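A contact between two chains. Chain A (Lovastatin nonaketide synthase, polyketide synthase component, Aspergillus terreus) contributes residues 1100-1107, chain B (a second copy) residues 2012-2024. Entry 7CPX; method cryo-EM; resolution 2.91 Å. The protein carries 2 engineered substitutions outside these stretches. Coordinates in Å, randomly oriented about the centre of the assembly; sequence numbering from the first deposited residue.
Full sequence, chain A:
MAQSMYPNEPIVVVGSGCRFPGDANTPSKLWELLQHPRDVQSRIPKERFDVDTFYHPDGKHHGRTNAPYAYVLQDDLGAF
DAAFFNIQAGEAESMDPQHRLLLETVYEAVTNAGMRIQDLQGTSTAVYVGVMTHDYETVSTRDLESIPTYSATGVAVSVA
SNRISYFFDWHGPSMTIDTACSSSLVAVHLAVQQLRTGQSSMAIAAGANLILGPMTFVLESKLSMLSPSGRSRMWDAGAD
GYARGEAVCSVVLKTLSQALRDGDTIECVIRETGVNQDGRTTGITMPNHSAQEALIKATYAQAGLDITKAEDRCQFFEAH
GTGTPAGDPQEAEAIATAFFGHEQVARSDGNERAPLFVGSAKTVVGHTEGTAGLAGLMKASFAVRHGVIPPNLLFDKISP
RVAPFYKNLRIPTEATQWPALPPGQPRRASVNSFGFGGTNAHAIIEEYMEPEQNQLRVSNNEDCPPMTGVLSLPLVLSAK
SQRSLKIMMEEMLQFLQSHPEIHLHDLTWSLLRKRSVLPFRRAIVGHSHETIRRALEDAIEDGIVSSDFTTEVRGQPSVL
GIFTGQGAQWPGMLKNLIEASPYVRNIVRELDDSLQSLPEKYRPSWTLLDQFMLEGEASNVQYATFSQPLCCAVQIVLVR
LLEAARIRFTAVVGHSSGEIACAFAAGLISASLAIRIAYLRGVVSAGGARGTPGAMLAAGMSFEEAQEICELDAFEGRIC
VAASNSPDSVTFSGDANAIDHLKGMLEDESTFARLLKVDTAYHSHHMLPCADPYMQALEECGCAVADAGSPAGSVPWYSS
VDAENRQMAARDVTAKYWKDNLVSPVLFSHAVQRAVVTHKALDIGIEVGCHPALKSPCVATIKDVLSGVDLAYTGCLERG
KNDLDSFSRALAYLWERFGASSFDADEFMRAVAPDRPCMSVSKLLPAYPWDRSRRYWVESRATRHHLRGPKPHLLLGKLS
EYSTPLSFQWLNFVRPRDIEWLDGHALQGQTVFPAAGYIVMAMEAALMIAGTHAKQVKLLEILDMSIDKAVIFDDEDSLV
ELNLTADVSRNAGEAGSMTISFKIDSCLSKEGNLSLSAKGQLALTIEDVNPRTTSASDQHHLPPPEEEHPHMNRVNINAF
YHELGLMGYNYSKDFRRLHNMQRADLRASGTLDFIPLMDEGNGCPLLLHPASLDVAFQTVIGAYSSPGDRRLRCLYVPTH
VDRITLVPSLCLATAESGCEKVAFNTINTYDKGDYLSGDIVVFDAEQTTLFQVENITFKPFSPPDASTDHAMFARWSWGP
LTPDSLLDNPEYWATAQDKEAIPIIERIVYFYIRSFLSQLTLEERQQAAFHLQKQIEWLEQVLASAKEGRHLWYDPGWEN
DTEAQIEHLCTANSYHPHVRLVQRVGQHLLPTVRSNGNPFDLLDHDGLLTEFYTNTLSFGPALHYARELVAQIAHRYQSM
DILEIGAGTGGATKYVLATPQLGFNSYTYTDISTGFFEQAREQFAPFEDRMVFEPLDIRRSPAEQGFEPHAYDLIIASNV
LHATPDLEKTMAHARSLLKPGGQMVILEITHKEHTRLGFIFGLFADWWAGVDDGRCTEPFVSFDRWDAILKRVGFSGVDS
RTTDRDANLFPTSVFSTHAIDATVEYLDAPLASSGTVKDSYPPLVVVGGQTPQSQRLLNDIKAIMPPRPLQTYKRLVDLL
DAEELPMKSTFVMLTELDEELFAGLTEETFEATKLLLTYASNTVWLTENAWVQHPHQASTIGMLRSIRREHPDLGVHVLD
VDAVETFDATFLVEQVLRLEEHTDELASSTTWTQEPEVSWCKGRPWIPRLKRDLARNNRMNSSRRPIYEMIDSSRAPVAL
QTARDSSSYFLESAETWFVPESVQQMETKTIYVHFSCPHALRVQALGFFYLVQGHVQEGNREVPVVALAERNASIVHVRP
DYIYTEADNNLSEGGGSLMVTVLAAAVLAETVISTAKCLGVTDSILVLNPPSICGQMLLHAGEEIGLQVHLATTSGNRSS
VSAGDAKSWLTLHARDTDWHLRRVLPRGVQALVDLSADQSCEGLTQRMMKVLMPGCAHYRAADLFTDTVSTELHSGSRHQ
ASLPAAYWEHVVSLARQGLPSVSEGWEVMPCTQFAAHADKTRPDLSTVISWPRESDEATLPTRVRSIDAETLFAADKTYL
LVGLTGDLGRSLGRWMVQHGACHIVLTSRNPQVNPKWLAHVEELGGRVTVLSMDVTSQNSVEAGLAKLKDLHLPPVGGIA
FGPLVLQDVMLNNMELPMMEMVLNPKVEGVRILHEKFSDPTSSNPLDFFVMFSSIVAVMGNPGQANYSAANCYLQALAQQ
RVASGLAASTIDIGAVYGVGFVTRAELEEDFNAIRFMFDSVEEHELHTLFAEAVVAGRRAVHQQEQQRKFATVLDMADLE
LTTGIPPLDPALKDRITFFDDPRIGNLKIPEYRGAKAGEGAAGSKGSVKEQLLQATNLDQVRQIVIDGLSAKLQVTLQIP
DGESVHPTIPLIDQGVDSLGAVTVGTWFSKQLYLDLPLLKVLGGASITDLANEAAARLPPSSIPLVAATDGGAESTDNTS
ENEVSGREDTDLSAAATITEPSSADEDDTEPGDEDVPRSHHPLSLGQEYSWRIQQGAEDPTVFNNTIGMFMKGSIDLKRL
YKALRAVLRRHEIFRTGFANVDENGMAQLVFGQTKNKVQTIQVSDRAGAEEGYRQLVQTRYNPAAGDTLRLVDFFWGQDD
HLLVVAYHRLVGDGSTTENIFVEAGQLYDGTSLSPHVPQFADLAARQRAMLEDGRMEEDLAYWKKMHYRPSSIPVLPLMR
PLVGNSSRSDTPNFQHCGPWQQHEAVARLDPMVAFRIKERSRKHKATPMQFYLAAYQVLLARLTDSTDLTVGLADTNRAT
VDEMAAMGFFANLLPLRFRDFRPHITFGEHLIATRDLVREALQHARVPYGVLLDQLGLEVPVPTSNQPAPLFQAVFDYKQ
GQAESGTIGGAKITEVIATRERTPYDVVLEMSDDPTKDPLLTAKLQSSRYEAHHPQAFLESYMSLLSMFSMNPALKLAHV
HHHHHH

Chain A, residues 1100-1107: HHLPPPEE
Chain B (2012-2024) LHARDTDWHLRRV

How do the two backbones meet? Chain A has no regular helix or strand; H1101(A) is at phi -69°, psi -12°, L1102(A) is at -124°, 154°, and from P1103(A) to E1106(A) the phi values stay between -61° and -67° with psi between 143° and 170°, a polyproline-like course. Chain B supplies a type II turn from H2013(B) to D2016(B), with R2015(B) at phi 67°, psi 19°, and then a helix from D2018(B) to V2024(B). P1103(A) lies nearest H2013(B), CA to CA 5.5 Å; CA of L1102(A) is 6.8 Å from CA of R2015(B), and CA of E1106(A) is 8.9 Å from CA of H2020(B). Together the stretches bury 422 Å².

What satisfies the two ring nitrogens of H2013(B)? The CA-to-CB bond of H2013(B) points toward the chain A stretch, with chi1 t and chi2 -69°, and each nitrogen donates to a backbone carbonyl. NE2 gives a hydrogen bond to O of H1100(A), 2.8 Å at 156°, while ND1 turns back to O of A2014(B), 2.6 Å at 168°. O of H1101(A) also lies near the ring plane, 3.1 Å from CE1 of H2013(B). One face is covered by P1103(A), whose CD sits 4.1 Å from the centroid of the H2013(B) ring, a CH-pi contact 29° off the normal.

What braces the turn, and what does it present to P1103(A) and L1102(A)? D2016(B) N makes a weak hydrogen bond to H2013(B) O at 3.2 Å, and H2013(B) N makes another to D2016(B) OD2 at 2.6 Å. The other carboxylate oxygen, OD1 of D2016(B), comes within 2.9 Å of CB of P1103(A), a tight approach to carbon. CD2 of L1102(A) (chi1 -84°, chi2 t) reaches CB of R2015(B) at 4.2 Å, although the CA-to-CB bond of L1102(A) points away.

Where does the charge of E1106(A) go? Its CA-to-CB bond points toward the chain B stretch; chi1 and chi2 are m, chi3 -13°, and the carboxylate meets H2020(B) and R2023(B) of the helix. OE2 accepts from ND1 of H2020(B) (chi1 t, chi2 76°) at 2.7 Å and 131°, lying near that ring's plane. R2023(B), t, t, p with chi4 79°, completes a salt bridge, NH2 to OE1 of E1106(A) at 3.1 Å; the same NH2 reaches OE2 of E1106(A) at 3.4 Å in a weak hydrogen bond, and NH1 is satisfied elsewhere in the structure. The helix start is capped by T2017(B), chi1 p, whose OG1 accepts from H2020(B) N at 3.1 Å, so H2020(B) is bonded through both backbone and ring.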

# COMPACT_ATOMS: atom_id res chain seq x y z
N HIS A 1100 -12.87 31.09 -11.09
CA HIS A 1100 -14.23 31.23 -10.60
C HIS A 1100 -14.80 29.88 -10.17
O HIS A 1100 -16.00 29.74 -9.94
CB HIS A 1100 -15.13 31.85 -11.67
CG HIS A 1100 -15.32 30.98 -12.87
ND1 HIS A 1100 -14.32 30.74 -13.79
CD2 HIS A 1100 -16.40 30.29 -13.31
CE1 HIS A 1100 -14.77 29.94 -14.74
NE2 HIS A 1100 -16.03 29.65 -14.47
N HIS A 1101 -13.92 28.87 -10.06
CA HIS A 1101 -14.36 27.55 -9.64
C HIS A 1101 -14.79 27.52 -8.18
O HIS A 1101 -15.39 26.54 -7.74
CB HIS A 1101 -13.24 26.53 -9.87
CG HIS A 1101 -12.74 26.49 -11.28
ND1 HIS A 1101 -13.42 25.85 -12.29
CD2 HIS A 1101 -11.63 27.02 -11.84
CE1 HIS A 1101 -12.74 25.99 -13.42
NE2 HIS A 1101 -11.65 26.69 -13.17
N LEU A 1102 -14.49 28.58 -7.42
CA LEU A 1102 -14.89 28.70 -6.03
C LEU A 1102 -15.69 29.98 -5.82
O LEU A 1102 -15.54 30.95 -6.58
CB LEU A 1102 -13.66 28.72 -5.11
CG LEU A 1102 -13.10 27.35 -4.71
CD1 LEU A 1102 -11.78 27.51 -3.99
CD2 LEU A 1102 -14.09 26.62 -3.83
N PRO A 1103 -16.55 30.03 -4.81
CA PRO A 1103 -17.35 31.22 -4.57
C PRO A 1103 -16.46 32.42 -4.29
O PRO A 1103 -15.41 32.29 -3.64
CB PRO A 1103 -18.18 30.86 -3.33
CG PRO A 1103 -17.43 29.77 -2.67
CD PRO A 1103 -16.78 29.00 -3.78
N PRO A 1104 -16.83 33.61 -4.77
CA PRO A 1104 -16.06 34.79 -4.44
C PRO A 1104 -16.06 35.02 -2.94
O PRO A 1104 -17.04 34.71 -2.25
CB PRO A 1104 -16.79 35.92 -5.18
CG PRO A 1104 -17.51 35.24 -6.28
CD PRO A 1104 -17.90 33.91 -5.74
N PRO A 1105 -14.97 35.57 -2.40
CA PRO A 1105 -14.91 35.79 -0.96
C PRO A 1105 -15.92 36.84 -0.51
O PRO A 1105 -16.35 37.69 -1.29
CB PRO A 1105 -13.48 36.27 -0.73
CG PRO A 1105 -13.12 36.93 -2.02
CD PRO A 1105 -13.79 36.11 -3.08
N GLU A 1106 -16.28 36.78 0.76
CA GLU A 1106 -17.18 37.77 1.32
C GLU A 1106 -16.55 39.16 1.21
O GLU A 1106 -15.37 39.32 0.87
CB GLU A 1106 -17.51 37.44 2.77
CG GLU A 1106 -18.23 36.11 2.96
CD GLU A 1106 -19.58 36.07 2.27
OE1 GLU A 1106 -20.08 37.15 1.86
OE2 GLU A 1106 -20.15 34.97 2.13
N GLU A 1107 -17.36 40.18 1.50
CA GLU A 1107 -17.00 41.56 1.18
C GLU A 1107 -16.05 42.15 2.23
O GLU A 1107 -16.32 43.20 2.82
CB GLU A 1107 -18.27 42.40 1.05
CG GLU A 1107 -18.14 43.56 0.08
CD GLU A 1107 -18.10 43.10 -1.37
OE1 GLU A 1107 -18.08 41.88 -1.61
OE2 GLU A 1107 -18.07 43.97 -2.27
N LEU B 2012 -26.12 31.50 -5.93
CA LEU B 2012 -25.24 30.72 -5.08
C LEU B 2012 -24.05 30.22 -5.90
O LEU B 2012 -23.88 30.56 -7.07
CB LEU B 2012 -25.99 29.55 -4.45
CG LEU B 2012 -27.19 29.90 -3.56
CD1 LEU B 2012 -27.84 28.63 -3.05
CD2 LEU B 2012 -26.76 30.79 -2.41
N HIS B 2013 -23.22 29.40 -5.27
CA HIS B 2013 -22.07 28.80 -5.93
C HIS B 2013 -21.86 27.40 -5.37
O HIS B 2013 -22.05 27.17 -4.17
CB HIS B 2013 -20.81 29.64 -5.73
CG HIS B 2013 -19.70 29.29 -6.68
ND1 HIS B 2013 -19.01 28.10 -6.62
CD2 HIS B 2013 -19.16 29.99 -7.71
CE1 HIS B 2013 -18.09 28.08 -7.57
NE2 HIS B 2013 -18.16 29.21 -8.24
N ALA B 2014 -21.46 26.48 -6.24
CA ALA B 2014 -21.13 25.14 -5.77
C ALA B 2014 -19.96 25.22 -4.80
O ALA B 2014 -19.11 26.12 -4.88
CB ALA B 2014 -20.79 24.23 -6.95
N ARG B 2015 -19.92 24.27 -3.87
CA ARG B 2015 -18.91 24.22 -2.82
C ARG B 2015 -19.02 25.38 -1.83
O ARG B 2015 -18.07 25.68 -1.11
CB ARG B 2015 -17.49 24.17 -3.41
CG ARG B 2015 -17.15 22.86 -4.07
CD ARG B 2015 -16.19 23.05 -5.23
NE ARG B 2015 -16.90 23.36 -6.47
CZ ARG B 2015 -17.43 22.45 -7.28
NH1 ARG B 2015 -17.37 21.16 -7.00
NH2 ARG B 2015 -18.03 22.85 -8.40
N ASP B 2016 -20.18 26.04 -1.79
CA ASP B 2016 -20.39 27.10 -0.81
C ASP B 2016 -20.47 26.52 0.60
O ASP B 2016 -20.95 25.40 0.82
CB ASP B 2016 -21.67 27.87 -1.12
CG ASP B 2016 -21.42 29.10 -1.97
OD1 ASP B 2016 -20.40 29.79 -1.73
OD2 ASP B 2016 -22.24 29.39 -2.86
N THR B 2017 -20.00 27.30 1.57
CA THR B 2017 -19.98 26.85 2.95
C THR B 2017 -21.39 26.89 3.55
O THR B 2017 -22.24 27.68 3.14
CB THR B 2017 -19.05 27.72 3.79
OG1 THR B 2017 -19.60 29.04 3.91
CG2 THR B 2017 -17.68 27.82 3.14
N ASP B 2018 -21.61 26.03 4.54
CA ASP B 2018 -22.90 26.00 5.21
C ASP B 2018 -23.20 27.31 5.91
O ASP B 2018 -24.36 27.74 5.96
CB ASP B 2018 -22.95 24.84 6.21
CG ASP B 2018 -21.90 24.97 7.29
OD1 ASP B 2018 -20.82 25.54 7.01
OD2 ASP B 2018 -22.14 24.49 8.42
N TRP B 2019 -22.17 27.97 6.46
CA TRP B 2019 -22.38 29.26 7.10
C TRP B 2019 -22.87 30.30 6.10
O TRP B 2019 -23.78 31.08 6.40
CB TRP B 2019 -21.08 29.72 7.76
CG TRP B 2019 -21.15 31.10 8.32
CD1 TRP B 2019 -21.49 31.46 9.59
CD2 TRP B 2019 -20.87 32.32 7.62
NE1 TRP B 2019 -21.44 32.82 9.73
CE2 TRP B 2019 -21.06 33.38 8.53
CE3 TRP B 2019 -20.48 32.62 6.31
CZ2 TRP B 2019 -20.87 34.71 8.18
CZ3 TRP B 2019 -20.29 33.94 5.96
CH2 TRP B 2019 -20.49 34.97 6.89
N HIS B 2020 -22.28 30.32 4.90
CA HIS B 2020 -22.74 31.25 3.88
C HIS B 2020 -24.18 30.97 3.49
O HIS B 2020 -24.97 31.90 3.29
CB HIS B 2020 -21.83 31.15 2.65
CG HIS B 2020 -22.31 31.94 1.48
ND1 HIS B 2020 -22.21 33.32 1.41
CD2 HIS B 2020 -22.91 31.55 0.33
CE1 HIS B 2020 -22.72 33.74 0.26
NE2 HIS B 2020 -23.15 32.69 -0.41
N LEU B 2021 -24.54 29.69 3.37
CA LEU B 2021 -25.92 29.34 3.06
C LEU B 2021 -26.87 29.81 4.15
O LEU B 2021 -27.94 30.36 3.86
CB LEU B 2021 -26.04 27.83 2.86
CG LEU B 2021 -25.19 27.26 1.72
CD1 LEU B 2021 -25.21 25.75 1.74
CD2 LEU B 2021 -25.66 27.78 0.37
N ARG B 2022 -26.50 29.61 5.41
CA ARG B 2022 -27.30 30.15 6.51
C ARG B 2022 -27.45 31.65 6.37
O ARG B 2022 -28.54 32.20 6.60
CB ARG B 2022 -26.66 29.80 7.85
CG ARG B 2022 -26.82 28.35 8.27
CD ARG B 2022 -26.23 28.10 9.64
NE ARG B 2022 -26.51 26.75 10.12
CZ ARG B 2022 -25.76 25.68 9.86
NH1 ARG B 2022 -24.66 25.77 9.13
NH2 ARG B 2022 -26.12 24.50 10.36
N ARG B 2023 -26.38 32.34 6.00
CA ARG B 2023 -26.43 33.79 5.87
C ARG B 2023 -27.39 34.22 4.77
O ARG B 2023 -28.16 35.17 4.94
CB ARG B 2023 -25.03 34.35 5.61
CG ARG B 2023 -24.97 35.86 5.59
CD ARG B 2023 -23.57 36.37 5.31
NE ARG B 2023 -23.17 36.14 3.93
CZ ARG B 2023 -23.54 36.90 2.91
NH1 ARG B 2023 -24.35 37.93 3.07
NH2 ARG B 2023 -23.10 36.61 1.69
N VAL B 2024 -27.36 33.53 3.63
CA VAL B 2024 -28.08 33.97 2.44
C VAL B 2024 -29.42 33.26 2.29
O VAL B 2024 -30.42 33.90 1.94
CB VAL B 2024 -27.21 33.78 1.18
CG1 VAL B 2024 -25.88 34.50 1.35
CG2 VAL B 2024 -26.99 32.31 0.89